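Long-range contacts in nuclear RNA export factor 2 (Drosophila melanogaster, PDB 6MRK), which acts with Panx, Piwi and Nxt1 in the ovary as an effector of cotranscriptional transposon silencing, and may take part in mRNA export from the nucleus: residues 25-30 / 105-110; 132-137 / 152-157. All blocks are in the same frame, centred on the assembly; numbering follows the deposited sequence.

Contact 1: 25-30 / 105-110; sequences EFENDE and VTHDFH
One carboxylate oxygen carries the tight half of this contact between the end of helix 12-27 and the start of strand 104-119. Glu27 leaves the helix with CG anti to its carbonyl carbon (chi1 -74°), and the extended chain beyond CG sends the carboxylate along the strand to His107. There Glu27 OE2 accepts twice: from His107 ND1 at 2.9 Å and from the backbone His107 N at 2.7 Å. Glu27 OE2 lies in the plane of the imidazole and offers ND1 its anti lone pair, the carboxylate and ring planes being only 6° apart; the backbone N-H arrives from above the carboxylate plane. This double grip, a His-carboxylate hydrogen bond plus a main-chain bond, fixes the rotation of the imidazole and would be expected to steady a positive charge on it. Phe109 flanks the gripped carboxylate, its CE1 3.5 Å from Glu27 OE2, and its ring also has a cation-pi partner in Arg24. On the Val105 side of the carboxylate, Phe26, with CG anti to the backbone N, brings the edge of its ring to the Val105 methyl, CD2 to CG2 being 3.9 Å. The backbone link is slacker: Val105 N reaches Glu27 O at 3.3 Å, straight but weak.

Away from this grip the contact loosens. The Thr106 side chain points away and is touched only marginally, while Asn28 turns from the strand and closes an Asx turn, its OD1 accepting from Glu30 N at 3.0 Å.

Within this NTF2-like domain, the contact lays the helix end against the sheet: Leu23 of the same helix packs on His107, Leu132 of strand 123-135 touches Val105 and His107, and Arg158 makes a cation-pi contact with Phe26.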
ATOM      1  N   GLU A  25      15.840   6.766   6.794  1.00 37.80           N
ATOM      2  CA  GLU A  25      17.039   6.238   6.098  1.00 39.34           C
ATOM      3  C   GLU A  25      16.828   6.191   4.584  1.00 40.33           C
ATOM      4  O   GLU A  25      17.837   6.075   3.872  1.00 43.32           O
ATOM      5  CB  GLU A  25      17.370   4.850   6.619  1.00 44.02           C
ATOM      6  CG  GLU A  25      18.738   4.365   6.194  1.00 50.48           C
ATOM      7  CD  GLU A  25      19.277   3.268   7.104  1.00 60.09           C
ATOM      8  OE1 GLU A  25      18.562   2.883   8.074  1.00 59.80           O
ATOM      9  OE2 GLU A  25      20.405   2.798   6.850  1.00 68.47           O
ATOM     10  N   PHE A  26      15.579   6.226   4.106  1.00 38.51           N
ATOM     11  CA  PHE A  26      15.252   6.325   2.662  1.00 36.10           C
ATOM     12  C   PHE A  26      15.563   7.750   2.215  1.00 36.48           C
ATOM     13  O   PHE A  26      16.038   7.926   1.091  1.00 39.70           O
ATOM     14  CB  PHE A  26      13.791   5.955   2.386  1.00 35.08           C
ATOM     15  CG  PHE A  26      13.411   6.038   0.932  1.00 35.74           C
ATOM     16  CD1 PHE A  26      13.691   4.988   0.073  1.00 36.86           C
ATOM     17  CD2 PHE A  26      12.805   7.174   0.408  1.00 36.17           C
ATOM     18  CE1 PHE A  26      13.371   5.063  -1.275  1.00 36.95           C
ATOM     19  CE2 PHE A  26      12.471   7.244  -0.939  1.00 36.46           C
ATOM     20  CZ  PHE A  26      12.761   6.188  -1.778  1.00 37.49           C
ATOM     21  N   GLU A  27      15.336   8.715   3.109  1.00 37.59           N
ATOM     22  CA  GLU A  27      15.359  10.185   2.855  1.00 39.03           C
ATOM     23  C   GLU A  27      16.578  10.569   2.016  1.00 39.95           C
ATOM     24  O   GLU A  27      16.378  11.036   0.869  1.00 40.50           O
ATOM     25  CB  GLU A  27      15.288  10.974   4.173  1.00 38.01           C
ATOM     26  CG  GLU A  27      13.889  10.947   4.781  1.00 39.61           C
ATOM     27  CD  GLU A  27      13.499  12.046   5.753  1.00 41.02           C
ATOM     28  OE1 GLU A  27      14.395  12.780   6.221  1.00 43.44           O
ATOM     29  OE2 GLU A  27      12.284  12.157   6.044  1.00 38.10           O
ATOM     30  N   ASN A  28      17.783  10.399   2.557  1.00 43.17           N
ATOM     31  CA  ASN A  28      19.030  10.800   1.855  1.00 45.34           C
ATOM     32  C   ASN A  28      19.409   9.679   0.881  1.00 46.49           C
ATOM     33  O   ASN A  28      19.741   8.566   1.342  1.00 45.39           O
ATOM     34  CB  ASN A  28      20.139  11.179   2.837  1.00 47.39           C
ATOM     35  CG  ASN A  28      21.367  11.737   2.154  1.00 48.54           C
ATOM     36  OD1 ASN A  28      21.531  11.593   0.947  1.00 52.93           O
ATOM     37  ND2 ASN A  28      22.236  12.367   2.925  1.00 49.32           N
ATOM     38  N   ASP A  29      19.354   9.975  -0.422  1.00 50.38           N
ATOM     39  CA  ASP A  29      19.550   8.996  -1.529  1.00 53.06           C
ATOM     40  C   ASP A  29      21.012   8.534  -1.584  1.00 49.02           C
ATOM     41  O   ASP A  29      21.252   7.466  -2.152  1.00 45.24           O
ATOM     42  CB  ASP A  29      19.080   9.550  -2.882  1.00 58.22           C
ATOM     43  CG  ASP A  29      19.624  10.919  -3.270  1.00 58.31           C
ATOM     44  OD1 ASP A  29      19.934  11.715  -2.358  1.00 59.73           O
ATOM     45  OD2 ASP A  29      19.717  11.182  -4.489  1.00 55.55           O
ATOM     46  N   GLU A  30      21.934   9.310  -1.007  1.00 51.12           N
ATOM     47  CA  GLU A  30      23.384   8.986  -0.908  1.00 54.45           C
ATOM     48  C   GLU A  30      23.623   7.729  -0.060  1.00 50.13           C
ATOM     49  O   GLU A  30      24.552   6.979  -0.391  1.00 49.90           O
ATOM     50  CB  GLU A  30      24.165  10.149  -0.290  1.00 60.82           C
ATOM     51  CG  GLU A  30      24.868  11.044  -1.297  1.00 66.42           C
ATOM     52  CD  GLU A  30      25.941  11.910  -0.656  1.00 74.97           C
ATOM     53  OE1 GLU A  30      25.597  13.008  -0.134  1.00 72.78           O
ATOM     54  OE2 GLU A  30      27.116  11.462  -0.636  1.00 80.55           O
ATOM     55  N   VAL A 105      14.159  12.838  -0.778  1.00 44.79           N
ATOM     56  CA  VAL A 105      12.916  13.318  -0.112  1.00 42.20           C
ATOM     57  C   VAL A 105      13.271  13.762   1.306  1.00 39.64           C
ATOM     58  O   VAL A 105      14.405  13.537   1.725  1.00 45.94           O
ATOM     59  CB  VAL A 105      11.809  12.242  -0.121  1.00 39.99           C
ATOM     60  CG1 VAL A 105      11.444  11.807  -1.533  1.00 39.56           C
ATOM     61  CG2 VAL A 105      12.179  11.034   0.729  1.00 38.44           C
ATOM     62  N   THR A 106      12.324  14.439   1.942  1.00 37.98           N
ATOM     63  CA  THR A 106      12.197  14.696   3.396  1.00 37.53           C
ATOM     64  C   THR A 106      10.721  14.433   3.724  1.00 37.83           C
ATOM     65  O   THR A 106       9.871  15.150   3.188  1.00 35.21           O
ATOM     66  CB  THR A 106      12.629  16.133   3.725  1.00 36.97           C
ATOM     67  OG1 THR A 106      14.035  16.240   3.489  1.00 41.52           O
ATOM     68  CG2 THR A 106      12.358  16.557   5.146  1.00 34.70           C
ATOM     69  N   HIS A 107      10.413  13.415   4.524  1.00 37.52           N
ATOM     70  CA  HIS A 107       9.028  13.135   4.973  1.00 34.77           C
ATOM     71  C   HIS A 107       8.628  14.157   6.040  1.00 32.19           C
ATOM     72  O   HIS A 107       9.472  14.506   6.875  1.00 34.26           O
ATOM     73  CB  HIS A 107       8.906  11.702   5.504  1.00 34.31           C
ATOM     74  CG  HIS A 107       9.363  10.652   4.557  1.00 33.08           C
ATOM     75  ND1 HIS A 107      10.698  10.409   4.335  1.00 32.32           N
ATOM     76  CD2 HIS A 107       8.671   9.757   3.818  1.00 34.77           C
ATOM     77  CE1 HIS A 107      10.819   9.417   3.476  1.00 34.12           C
ATOM     78  NE2 HIS A 107       9.585   8.988   3.142  1.00 35.62           N
ATOM     79  N   ASP A 108       7.364  14.572   6.046  1.00 32.16           N
ATOM     80  CA  ASP A 108       6.774  15.396   7.133  1.00 32.24           C
ATOM     81  C   ASP A 108       6.184  14.434   8.174  1.00 33.08           C
ATOM     82  O   ASP A 108       5.035  14.023   8.028  1.00 37.14           O
ATOM     83  CB  ASP A 108       5.778  16.407   6.555  1.00 31.70           C
ATOM     84  CG  ASP A 108       4.990  17.202   7.591  1.00 32.67           C
ATOM     85  OD1 ASP A 108       5.200  16.987   8.798  1.00 32.89           O
ATOM     86  OD2 ASP A 108       4.142  18.018   7.181  1.00 33.27           O
ATOM     87  N   PHE A 109       6.939  14.088   9.209  1.00 34.13           N
ATOM     88  CA  PHE A 109       6.568  13.006  10.155  1.00 36.97           C
ATOM     89  C   PHE A 109       5.307  13.355  10.929  1.00 38.09           C
ATOM     90  O   PHE A 109       4.610  12.438  11.349  1.00 38.64           O
ATOM     91  CB  PHE A 109       7.721  12.698  11.108  1.00 38.63           C
ATOM     92  CG  PHE A 109       8.744  11.817  10.445  1.00 39.15           C
ATOM     93  CD1 PHE A 109       9.778  12.355   9.695  1.00 38.41           C
ATOM     94  CD2 PHE A 109       8.596  10.445  10.482  1.00 38.70           C
ATOM     95  CE1 PHE A 109      10.672  11.527   9.041  1.00 38.48           C
ATOM     96  CE2 PHE A 109       9.495   9.620   9.828  1.00 38.33           C
ATOM     97  CZ  PHE A 109      10.521  10.161   9.102  1.00 36.95           C
ATOM     98  N   HIS A 110       5.037  14.641  11.113  1.00 44.26           N
ATOM     99  CA  HIS A 110       3.798  15.141  11.766  1.00 47.88           C
ATOM    100  C   HIS A 110       2.561  14.771  10.936  1.00 44.05           C
ATOM    101  O   HIS A 110       1.456  14.771  11.494  1.00 42.63           O
ATOM    102  CB  HIS A 110       3.861  16.662  11.947  1.00 55.24           C
ATOM    103  CG  HIS A 110       4.697  17.108  13.098  1.00 64.80           C
ATOM    104  ND1 HIS A 110       4.602  18.392  13.621  1.00 69.56           N
ATOM    105  CD2 HIS A 110       5.636  16.465  13.829  1.00 71.57           C
ATOM    106  CE1 HIS A 110       5.447  18.517  14.624  1.00 72.09           C
ATOM    107  NE2 HIS A 110       6.099  17.347  14.770  1.00 74.13           N
TER

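Contact 2: 132-137 / 152-157; sequences LRDEPP and VLLGFS
Strands 132-135 and 152-157 run antiparallel but strongly twisted, with 135° between their directions and 4.4 Å between their axes at closest approach. Leu132 is the first residue of its segment, in a hydrogen-bonded pair with Leu154 that uses both backbone groups: Leu132 N to Leu154 O at 3.1 Å, and Leu154 N to Leu132 O at 2.7 Å, each nearly along the C=O axis. Its side chain takes the crowded position between backbone N and carbonyl carbon; chi1 53° and chi2 78° together send CD2 to Phe156 and CD1 to Leu154. CD2 sits over one face of the Phe156 ring, 3.8 Å from its centroid and offset toward the rim, a CH-pi contact, while CD1 meets Leu154 CB at 3.8 Å.

Arg133 forms the non-hydrogen-bonded pair with Leu153 on the other face of the sheet. Its CB touches Leu153 CD2 at 3.7 Å; beyond that the chain bends at chi3 and leads away. NE donates at 3.0 Å to Glu135 OE2, which lies in the guanidinium plane and uses its anti lone pair, a salt bridge two residues along.

Asp134 returns to the face of Leu132 and pairs with Val152 through two more backbone bonds. Asp134 CB lies alongside Leu154 CD1, and its carboxylate turns to helix 59-70, where Arg65 makes a salt bridge and Tyr69 a weak hydrogen bond.

The four main-chain bonds set the register. Leu132, Leu154 and Phe156 are buried and apolar, and the buried Asp134 beside them is paired with Arg65, so probably ionised.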
ATOM      1  N   LEU A 132       5.477  14.222   1.828  1.00 33.39           N
ATOM      2  CA  LEU A 132       6.940  14.396   1.726  1.00 32.07           C
ATOM      3  C   LEU A 132       7.249  15.506   0.731  1.00 31.27           C
ATOM      4  O   LEU A 132       6.374  15.878  -0.089  1.00 27.12           O
ATOM      5  CB  LEU A 132       7.624  13.079   1.345  1.00 32.78           C
ATOM      6  CG  LEU A 132       7.115  12.337   0.107  1.00 32.61           C
ATOM      7  CD1 LEU A 132       7.612  12.968  -1.185  1.00 31.55           C
ATOM      8  CD2 LEU A 132       7.556  10.878   0.160  1.00 33.08           C
ATOM      9  N   ARG A 133       8.448  16.053   0.865  1.00 32.92           N
ATOM     10  CA  ARG A 133       8.969  17.060  -0.078  1.00 36.71           C
ATOM     11  C   ARG A 133       9.964  16.336  -0.982  1.00 37.09           C
ATOM     12  O   ARG A 133      10.895  15.706  -0.457  1.00 36.89           O
ATOM     13  CB  ARG A 133       9.566  18.258   0.658  1.00 36.45           C
ATOM     14  CG  ARG A 133      10.432  19.120  -0.244  1.00 40.82           C
ATOM     15  CD  ARG A 133      11.019  20.340   0.433  1.00 44.48           C
ATOM     16  NE  ARG A 133      11.714  20.033   1.678  1.00 49.10           N
ATOM     17  CZ  ARG A 133      11.376  20.482   2.891  1.00 50.77           C
ATOM     18  NH1 ARG A 133      10.342  21.293   3.056  1.00 48.82           N
ATOM     19  NH2 ARG A 133      12.101  20.133   3.941  1.00 53.58           N
ATOM     20  N   ASP A 134       9.712  16.377  -2.287  1.00 38.86           N
ATOM     21  CA  ASP A 134      10.696  15.989  -3.330  1.00 44.78           C
ATOM     22  C   ASP A 134      11.695  17.144  -3.492  1.00 44.41           C
ATOM     23  O   ASP A 134      11.277  18.314  -3.676  1.00 40.41           O
ATOM     24  CB  ASP A 134      10.006  15.579  -4.637  1.00 47.08           C
ATOM     25  CG  ASP A 134      10.951  15.120  -5.742  1.00 47.43           C
ATOM     26  OD1 ASP A 134      12.113  15.574  -5.760  1.00 50.59           O
ATOM     27  OD2 ASP A 134      10.510  14.326  -6.595  1.00 48.93           O
ATOM     28  N   GLU A 135      12.981  16.820  -3.400  1.00 46.18           N
ATOM     29  CA  GLU A 135      14.069  17.822  -3.392  1.00 48.68           C
ATOM     30  C   GLU A 135      14.934  17.589  -4.610  1.00 50.42           C
ATOM     31  O   GLU A 135      15.073  16.454  -5.064  1.00 57.57           O
ATOM     32  CB  GLU A 135      14.899  17.699  -2.124  1.00 47.52           C
ATOM     33  CG  GLU A 135      14.029  17.544  -0.906  1.00 49.25           C
ATOM     34  CD  GLU A 135      14.780  17.768   0.383  1.00 50.34           C
ATOM     35  OE1 GLU A 135      15.939  17.322   0.456  1.00 52.00           O
ATOM     36  OE2 GLU A 135      14.211  18.403   1.289  1.00 50.98           O
ATOM     37  N   PRO A 136      15.555  18.646  -5.158  1.00 50.58           N
ATOM     38  CA  PRO A 136      16.349  18.491  -6.365  1.00 51.73           C
ATOM     39  C   PRO A 136      17.814  18.375  -5.951  1.00 55.06           C
ATOM     40  O   PRO A 136      18.163  18.742  -4.821  1.00 54.79           O
ATOM     41  CB  PRO A 136      15.987  19.799  -7.051  1.00 51.59           C
ATOM     42  CG  PRO A 136      15.846  20.821  -5.900  1.00 52.80           C
ATOM     43  CD  PRO A 136      15.608  20.023  -4.634  1.00 51.36           C
ATOM     44  N   PRO A 137      18.731  17.860  -6.806  1.00 53.69           N
ATOM     45  CA  PRO A 137      20.152  17.894  -6.451  1.00 53.33           C
ATOM     46  C   PRO A 137      20.538  19.308  -5.966  1.00 54.00           C
ATOM     47  O   PRO A 137      21.602  19.803  -6.292  1.00 52.20           O
ATOM     48  CB  PRO A 137      20.819  17.459  -7.760  1.00 53.69           C
ATOM     49  CG  PRO A 137      19.793  16.528  -8.378  1.00 51.82           C
ATOM     50  CD  PRO A 137      18.475  17.228  -8.114  1.00 49.94           C
ATOM     51  N   VAL A 152       9.251  20.211  -4.254  1.00 39.21           N
ATOM     52  CA  VAL A 152       7.877  19.731  -4.621  1.00 39.62           C
ATOM     53  C   VAL A 152       7.291  18.909  -3.469  1.00 39.64           C
ATOM     54  O   VAL A 152       7.827  17.823  -3.180  1.00 42.71           O
ATOM     55  CB  VAL A 152       7.850  18.913  -5.930  1.00 39.80           C
ATOM     56  CG1 VAL A 152       6.434  18.706  -6.467  1.00 38.85           C
ATOM     57  CG2 VAL A 152       8.710  19.541  -7.006  1.00 40.40           C
ATOM     58  N   LEU A 153       6.192  19.382  -2.877  1.00 37.48           N
ATOM     59  CA  LEU A 153       5.392  18.582  -1.923  1.00 37.95           C
ATOM     60  C   LEU A 153       4.610  17.508  -2.676  1.00 35.47           C
ATOM     61  O   LEU A 153       3.940  17.822  -3.651  1.00 34.35           O
ATOM     62  CB  LEU A 153       4.418  19.490  -1.182  1.00 40.47           C
ATOM     63  CG  LEU A 153       5.056  20.608  -0.368  1.00 43.31           C
ATOM     64  CD1 LEU A 153       4.084  21.072   0.709  1.00 45.78           C
ATOM     65  CD2 LEU A 153       6.382  20.175   0.250  1.00 42.14           C
ATOM     66  N   LEU A 154       4.667  16.277  -2.202  1.00 33.63           N
ATOM     67  CA  LEU A 154       3.857  15.186  -2.780  1.00 31.80           C
ATOM     68  C   LEU A 154       3.063  14.513  -1.676  1.00 30.35           C
ATOM     69  O   LEU A 154       3.534  14.521  -0.519  1.00 31.94           O
ATOM     70  CB  LEU A 154       4.797  14.206  -3.470  1.00 31.41           C
ATOM     71  CG  LEU A 154       5.458  14.779  -4.715  1.00 32.42           C
ATOM     72  CD1 LEU A 154       6.721  14.008  -5.042  1.00 32.39           C
ATOM     73  CD2 LEU A 154       4.472  14.789  -5.885  1.00 32.27           C
ATOM     74  N   GLY A 155       1.897  13.975  -2.040  1.00 28.52           N
ATOM     75  CA  GLY A 155       1.199  12.965  -1.229  1.00 26.80           C
ATOM     76  C   GLY A 155       1.860  11.627  -1.454  1.00 25.82           C
ATOM     77  O   GLY A 155       2.505  11.468  -2.496  1.00 25.55           O
ATOM     78  N   PHE A 156       1.770  10.713  -0.497  1.00 27.70           N
ATOM     79  CA  PHE A 156       2.321   9.351  -0.665  1.00 27.51           C
ATOM     80  C   PHE A 156       1.674   8.392   0.322  1.00 27.41           C
ATOM     81  O   PHE A 156       1.168   8.797   1.363  1.00 27.55           O
ATOM     82  CB  PHE A 156       3.838   9.359  -0.512  1.00 27.17           C
ATOM     83  CG  PHE A 156       4.316   9.307   0.911  1.00 26.59           C
ATOM     84  CD1 PHE A 156       4.503  10.467   1.627  1.00 26.96           C
ATOM     85  CD2 PHE A 156       4.591   8.096   1.518  1.00 27.49           C
ATOM     86  CE1 PHE A 156       4.967  10.423   2.931  1.00 28.90           C
ATOM     87  CE2 PHE A 156       5.042   8.053   2.825  1.00 29.20           C
ATOM     88  CZ  PHE A 156       5.225   9.218   3.531  1.00 29.11           C
ATOM     89  N   SER A 157       1.679   7.137  -0.086  1.00 29.42           N
ATOM     90  CA  SER A 157       1.333   5.950   0.712  1.00 30.94           C
ATOM     91  C   SER A 157       2.571   5.062   0.662  1.00 31.78           C
ATOM     92  O   SER A 157       3.217   5.029  -0.409  1.00 29.34           O
ATOM     93  CB  SER A 157       0.127   5.230   0.153  1.00 32.52           C
ATOM     94  OG  SER A 157      -1.077   5.948   0.391  1.00 36.88           O
TER

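Both contacts meet on adjoining strands of one sheet, their centres about 9 Å apart. The seam between them is the pairing of strand 104-119 with strand 123-135, where Thr106 shares backbone hydrogen bonding with Arg133 and a weak side-chain bond with Glu135. Contact 1 joins a helix end to the sheet mainly through a carboxylate gripped by a histidine; contact 2 joins two strands through a regular backbone ladder. Each is partly buried, but contact 1 has no exposed residue among those that touch, whereas contact 2 has Arg133. They touch where the His107 ring meets that of Phe156, planes about 75° apart, placing the polar pair of contact 1 beside the apolar cluster of contact 2.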